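Local coordinates for transcriptional regulator, TetR family (Cytophaga hutchinsonii, PDB 3EUP), which probably acts as a TetR-family transcriptional regulator, binding DNA through a helix-turn-helix domain and answering to a ligand through its C-terminal domain, at residues A[66-78]-A[90-104]. Residues are numbered along the deposited sequence; the frame is centred on the assembly and turned at random.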
loop_
_atom_site.group_PDB
_atom_site.type_symbol
_atom_site.label_atom_id
_atom_site.label_comp_id
_atom_site.label_asym_id
_atom_site.label_seq_id
_atom_site.Cartn_x
_atom_site.Cartn_y
_atom_site.Cartn_z
ATOM N N ASN A 66 -3.954 -9.961 -13.287
ATOM C CA ASN A 66 -4.203 -9.840 -11.843
ATOM C C ASN A 66 -5.266 -8.822 -11.471
ATOM O O ASN A 66 -6.224 -9.128 -10.730
ATOM C CB ASN A 66 -2.887 -9.524 -11.111
ATOM C CG ASN A 66 -2.035 -10.762 -10.905
ATOM O OD1 ASN A 66 -0.804 -10.684 -10.830
ATOM N ND2 ASN A 66 -2.681 -11.911 -10.846
ATOM N N TRP A 67 -5.098 -7.617 -12.003
ATOM C CA TRP A 67 -6.054 -6.570 -11.803
ATOM C C TRP A 67 -7.351 -6.855 -12.580
ATOM O O TRP A 67 -8.430 -6.596 -12.070
ATOM C CB TRP A 67 -5.445 -5.218 -12.156
ATOM C CG TRP A 67 -6.367 -4.101 -11.873
ATOM C CD1 TRP A 67 -6.988 -3.303 -12.785
ATOM C CD2 TRP A 67 -6.866 -3.713 -10.590
ATOM N NE1 TRP A 67 -7.786 -2.397 -12.142
ATOM C CE2 TRP A 67 -7.737 -2.638 -10.794
ATOM C CE3 TRP A 67 -6.621 -4.150 -9.281
ATOM C CZ2 TRP A 67 -8.358 -1.980 -9.745
ATOM C CZ3 TRP A 67 -7.238 -3.497 -8.236
ATOM C CH2 TRP A 67 -8.092 -2.423 -8.474
ATOM N N GLY A 68 -7.254 -7.392 -13.796
ATOM C CA GLY A 68 -8.464 -7.781 -14.531
ATOM C C GLY A 68 -9.301 -8.770 -13.701
ATOM O O GLY A 68 -10.550 -8.746 -13.718
ATOM N N HIS A 69 -8.612 -9.646 -12.967
ATOM C CA HIS A 69 -9.296 -10.578 -12.095
ATOM C C HIS A 69 -10.001 -9.866 -10.943
ATOM O O HIS A 69 -11.162 -10.207 -10.623
ATOM C CB HIS A 69 -8.340 -11.602 -11.528
ATOM C CG HIS A 69 -9.022 -12.674 -10.754
ATOM N ND1 HIS A 69 -9.135 -12.644 -9.379
ATOM C CD2 HIS A 69 -9.680 -13.783 -11.159
ATOM C CE1 HIS A 69 -9.811 -13.704 -8.973
ATOM N NE2 HIS A 69 -10.153 -14.410 -10.033
ATOM N N VAL A 70 -9.342 -8.879 -10.326
ATOM C CA VAL A 70 -9.994 -8.150 -9.242
ATOM C C VAL A 70 -11.220 -7.413 -9.804
ATOM O O VAL A 70 -12.274 -7.419 -9.192
ATOM C CB VAL A 70 -9.064 -7.126 -8.535
ATOM C CG1 VAL A 70 -9.876 -6.268 -7.525
ATOM C CG2 VAL A 70 -7.909 -7.824 -7.844
ATOM N N LYS A 71 -11.058 -6.788 -10.969
ATOM C CA LYS A 71 -12.142 -6.071 -11.634
ATOM C C LYS A 71 -13.345 -6.956 -11.883
ATOM O O LYS A 71 -14.483 -6.552 -11.594
ATOM C CB LYS A 71 -11.672 -5.471 -12.948
ATOM C CG LYS A 71 -10.974 -4.129 -12.769
ATOM C CD LYS A 71 -10.062 -3.793 -13.935
ATOM C CE LYS A 71 -10.730 -3.558 -15.223
ATOM N NZ LYS A 71 -9.673 -3.076 -16.186
ATOM N N SER A 72 -13.086 -8.155 -12.406
ATOM C CA SER A 72 -14.140 -9.117 -12.726
ATOM C C SER A 72 -14.892 -9.604 -11.494
ATOM O O SER A 72 -16.098 -9.772 -11.547
ATOM C CB SER A 72 -13.575 -10.279 -13.543
ATOM O OG SER A 72 -13.124 -9.760 -14.760
ATOM N N VAL A 73 -14.195 -9.795 -10.389
ATOM C CA VAL A 73 -14.841 -10.180 -9.141
ATOM C C VAL A 73 -15.719 -9.061 -8.669
ATOM O O VAL A 73 -16.892 -9.286 -8.365
ATOM C CB VAL A 73 -13.844 -10.553 -8.044
ATOM C CG1 VAL A 73 -14.537 -10.703 -6.714
ATOM C CG2 VAL A 73 -13.112 -11.855 -8.399
ATOM N N LEU A 74 -15.183 -7.846 -8.653
ATOM C CA LEU A 74 -15.937 -6.688 -8.191
ATOM C C LEU A 74 -17.189 -6.494 -9.062
ATOM O O LEU A 74 -18.280 -6.215 -8.537
ATOM C CB LEU A 74 -15.053 -5.438 -8.215
ATOM C CG LEU A 74 -15.542 -4.085 -7.651
ATOM C CD1 LEU A 74 -14.394 -3.022 -7.654
ATOM C CD2 LEU A 74 -16.753 -3.510 -8.411
ATOM N N THR A 75 -17.023 -6.637 -10.382
ATOM C CA THR A 75 -18.141 -6.567 -11.347
ATOM C C THR A 75 -19.214 -7.608 -11.019
ATOM O O THR A 75 -20.407 -7.308 -10.983
ATOM C CB THR A 75 -17.655 -6.712 -12.836
ATOM O OG1 THR A 75 -16.858 -5.575 -13.195
ATOM C CG2 THR A 75 -18.835 -6.779 -13.817
ATOM N N ALA A 76 -18.792 -8.829 -10.738
ATOM C CA ALA A 76 -19.734 -9.901 -10.519
ATOM C C ALA A 76 -20.492 -9.665 -9.211
ATOM O O ALA A 76 -21.694 -9.852 -9.158
ATOM C CB ALA A 76 -19.037 -11.270 -10.542
ATOM N N LYS A 77 -19.792 -9.196 -8.179
ATOM C CA LYS A 77 -20.412 -8.918 -6.877
ATOM C C LYS A 77 -21.321 -7.694 -6.922
ATOM O O LYS A 77 -22.400 -7.702 -6.343
ATOM C CB LYS A 77 -19.328 -8.744 -5.803
ATOM C CG LYS A 77 -18.744 -10.071 -5.366
ATOM C CD LYS A 77 -17.880 -9.945 -4.170
ATOM C CE LYS A 77 -17.537 -11.319 -3.650
ATOM N NZ LYS A 77 -18.721 -11.918 -3.032
ATOM N N VAL A 78 -20.917 -6.667 -7.656
ATOM C CA VAL A 78 -21.743 -5.478 -7.831
ATOM C C VAL A 78 -23.060 -5.824 -8.572
ATOM O O VAL A 78 -24.130 -5.436 -8.139
ATOM C CB VAL A 78 -20.950 -4.375 -8.567
ATOM C CG1 VAL A 78 -21.843 -3.320 -9.109
ATOM C CG2 VAL A 78 -19.933 -3.750 -7.615
ATOM N N VAL A 90 -19.119 -4.019 -1.370
ATOM C CA VAL A 90 -18.735 -5.405 -1.657
ATOM C C VAL A 90 -17.246 -5.731 -1.303
ATOM O O VAL A 90 -16.831 -6.887 -1.384
ATOM C CB VAL A 90 -18.953 -5.705 -3.137
ATOM C CG1 VAL A 90 -20.462 -5.554 -3.529
ATOM C CG2 VAL A 90 -18.061 -4.774 -3.983
ATOM N N TYR A 91 -16.454 -4.725 -0.914
ATOM C CA TYR A 91 -14.995 -4.876 -0.753
ATOM C C TYR A 91 -14.604 -5.853 0.352
ATOM O O TYR A 91 -13.807 -6.749 0.143
ATOM C CB TYR A 91 -14.330 -3.479 -0.604
ATOM C CG TYR A 91 -14.589 -2.677 -1.871
ATOM C CD1 TYR A 91 -13.862 -2.922 -3.022
ATOM C CD2 TYR A 91 -15.663 -1.774 -1.948
ATOM C CE1 TYR A 91 -14.141 -2.251 -4.182
ATOM C CE2 TYR A 91 -15.955 -1.113 -3.114
ATOM C CZ TYR A 91 -15.193 -1.350 -4.225
ATOM O OH TYR A 91 -15.483 -0.715 -5.396
ATOM N N SER A 92 -15.202 -5.726 1.516
ATOM C CA SER A 92 -14.894 -6.654 2.583
ATOM C C SER A 92 -15.115 -8.133 2.204
ATOM O O SER A 92 -14.297 -9.003 2.532
ATOM C CB SER A 92 -15.712 -6.365 3.828
ATOM O OG SER A 92 -15.299 -7.283 4.798
ATOM N N SER A 93 -16.199 -8.430 1.503
ATOM C CA SER A 93 -16.444 -9.820 1.201
ATOM C C SER A 93 -15.456 -10.233 0.098
ATOM O O SER A 93 -14.910 -11.331 0.148
ATOM C CB SER A 93 -17.914 -10.083 0.845
ATOM O OG SER A 93 -18.123 -9.834 -0.520
ATOM N N MET A 94 -15.162 -9.339 -0.841
ATOM C CA MET A 94 -14.213 -9.681 -1.885
ATOM C C MET A 94 -12.830 -10.033 -1.319
ATOM O O MET A 94 -12.203 -11.010 -1.768
ATOM C CB MET A 94 -14.138 -8.563 -2.911
ATOM C CG MET A 94 -13.265 -8.876 -4.105
ATOM S SD MET A 94 -13.208 -7.475 -5.294
ATOM C CE MET A 94 -14.712 -6.484 -4.839
ATOM N N TYR A 95 -12.354 -9.270 -0.324
ATOM C CA TYR A 95 -10.997 -9.470 0.192
ATOM C C TYR A 95 -10.925 -10.525 1.295
ATOM O O TYR A 95 -9.934 -11.230 1.386
ATOM C CB TYR A 95 -10.374 -8.156 0.713
ATOM C CG TYR A 95 -8.931 -8.318 1.210
ATOM C CD1 TYR A 95 -7.891 -8.481 0.318
ATOM C CD2 TYR A 95 -8.642 -8.351 2.572
ATOM C CE1 TYR A 95 -6.575 -8.625 0.755
ATOM C CE2 TYR A 95 -7.347 -8.534 3.031
ATOM C CZ TYR A 95 -6.323 -8.655 2.125
ATOM O OH TYR A 95 -5.028 -8.818 2.532
ATOM N N ASN A 96 -11.944 -10.616 2.145
ATOM C CA ASN A 96 -11.896 -11.541 3.281
ATOM C C ASN A 96 -12.521 -12.931 3.072
ATOM O O ASN A 96 -12.200 -13.842 3.831
ATOM C CB ASN A 96 -12.573 -10.919 4.521
ATOM C CG ASN A 96 -11.924 -9.584 4.954
ATOM O OD1 ASN A 96 -12.529 -8.481 4.862
ATOM N ND2 ASN A 96 -10.703 -9.690 5.442
ATOM N N ASP A 97 -13.444 -13.098 2.116
ATOM C CA ASP A 97 -14.177 -14.390 2.013
ATOM C C ASP A 97 -13.262 -15.513 1.583
ATOM O O ASP A 97 -12.289 -15.270 0.876
ATOM C CB ASP A 97 -15.370 -14.316 1.041
ATOM C CG ASP A 97 -16.594 -13.580 1.627
ATOM O OD1 ASP A 97 -16.607 -13.218 2.824
ATOM O OD2 ASP A 97 -17.554 -13.355 0.874
ATOM N N ALA A 98 -13.577 -16.752 1.998
ATOM C CA ALA A 98 -12.795 -17.923 1.605
ATOM C C ALA A 98 -11.300 -17.657 1.821
ATOM O O ALA A 98 -10.434 -18.028 1.002
ATOM C CB ALA A 98 -13.092 -18.303 0.151
ATOM N N ASP A 99 -11.026 -16.958 2.923
ATOM C CA ASP A 99 -9.680 -16.576 3.326
ATOM C C ASP A 99 -8.859 -15.886 2.237
ATOM O O ASP A 99 -7.704 -16.181 2.064
ATOM C CB ASP A 99 -8.962 -17.810 3.839
ATOM C CG ASP A 99 -7.755 -17.478 4.663
ATOM O OD1 ASP A 99 -7.582 -16.307 5.112
ATOM O OD2 ASP A 99 -6.954 -18.410 4.838
ATOM N N GLY A 100 -9.479 -14.947 1.531
ATOM C CA GLY A 100 -8.800 -14.163 0.538
ATOM C C GLY A 100 -8.684 -14.826 -0.808
ATOM O O GLY A 100 -8.024 -14.285 -1.703
ATOM N N SER A 101 -9.292 -16.003 -0.987
ATOM C CA SER A 101 -9.024 -16.772 -2.209
ATOM C C SER A 101 -9.663 -16.139 -3.465
ATOM O O SER A 101 -9.279 -16.459 -4.581
ATOM C CB SER A 101 -9.389 -18.263 -2.042
ATOM O OG SER A 101 -10.762 -18.456 -2.079
ATOM N N LEU A 102 -10.578 -15.194 -3.289
ATOM C CA LEU A 102 -11.090 -14.408 -4.442
ATOM C C LEU A 102 -10.099 -13.373 -5.010
ATOM O O LEU A 102 -10.255 -12.942 -6.150
ATOM C CB LEU A 102 -12.410 -13.709 -4.098
ATOM C CG LEU A 102 -13.724 -14.494 -4.210
ATOM C CD1 LEU A 102 -13.603 -16.039 -4.118
ATOM C CD2 LEU A 102 -14.717 -13.932 -3.195
ATOM N N PHE A 103 -9.122 -12.943 -4.210
ATOM C CA PHE A 103 -8.058 -12.055 -4.679
ATOM C C PHE A 103 -6.909 -12.858 -5.246
ATOM O O PHE A 103 -6.710 -14.013 -4.859
ATOM C CB PHE A 103 -7.488 -11.211 -3.539
ATOM C CG PHE A 103 -7.975 -9.792 -3.530
ATOM C CD1 PHE A 103 -9.254 -9.505 -3.155
ATOM C CD2 PHE A 103 -7.130 -8.749 -3.848
ATOM C CE1 PHE A 103 -9.696 -8.200 -3.123
ATOM C CE2 PHE A 103 -7.581 -7.453 -3.839
ATOM C CZ PHE A 103 -8.860 -7.188 -3.472
ATOM N N PRO A 104 -6.115 -12.249 -6.137
ATOM C CA PRO A 104 -4.976 -13.019 -6.621
ATOM C C PRO A 104 -4.059 -13.417 -5.462
ATOM O O PRO A 104 -4.030 -12.758 -4.414
ATOM C CB PRO A 104 -4.239 -12.047 -7.546
ATOM C CG PRO A 104 -5.179 -10.923 -7.801
ATOM C CD PRO A 104 -6.140 -10.875 -6.659
HETATM O O HOH W 1 -17.653 -14.490 -1.746
#
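M94 reaches out from helix 91-96 and settles as a knob into a hole formed by V70, V73, L74 and K77, showing how one flexible thioether can key a short helix onto a long one. Its CG lies anti to the backbone N (chi1 -175°), which sends the chain straight across the gap, and a bend at the last torsion lays CE against L74 CB at 3.6 Å. The fit is tight on the V73 side, where V73 CG1 and M94 CG are only 3.4 Å apart. The N-to-C directions of 66-78 and 91-96 differ by 132°, and partners are shared out along the longer helix. L74 slants across Y91, with L74 CD1 3.6 Å from Y91 CE1, while the hydroxyl of Y91 is hydrogen-bonded to W135 of helix 122-148. One turn earlier, V70 forks: CG1 turns to the sulfur of M94, whereas CG2 sits over one face of the F103 ring and 3.7 Å from P104 CD. The other face of F103 is covered by Y95. H69 brings its imidazole edge to the backbone, CE1 standing 3.0 Å from L102 O. K77 spans the more polar margin, its methylenes passing M94 and L102 before NZ makes a weak hydrogen bond to S93 OG at 3.3 Å. K77 NZ and D97 OD2, 4.3 Å apart and too far for a salt bridge, are bridged by a water. With an alanine in place of K77, M94 and L102 would probably lose aliphatic cover, S93 OG its weak donor and D97 its water-linked countercharge. The chemistry thus implies that helix 55-78, which as in TetR relatives probably connects the DNA-binding region with the C-terminal body, is held to helix 91-96 and the following loop mainly by apolar interlocking, with a water-mediated charge pair at the margin.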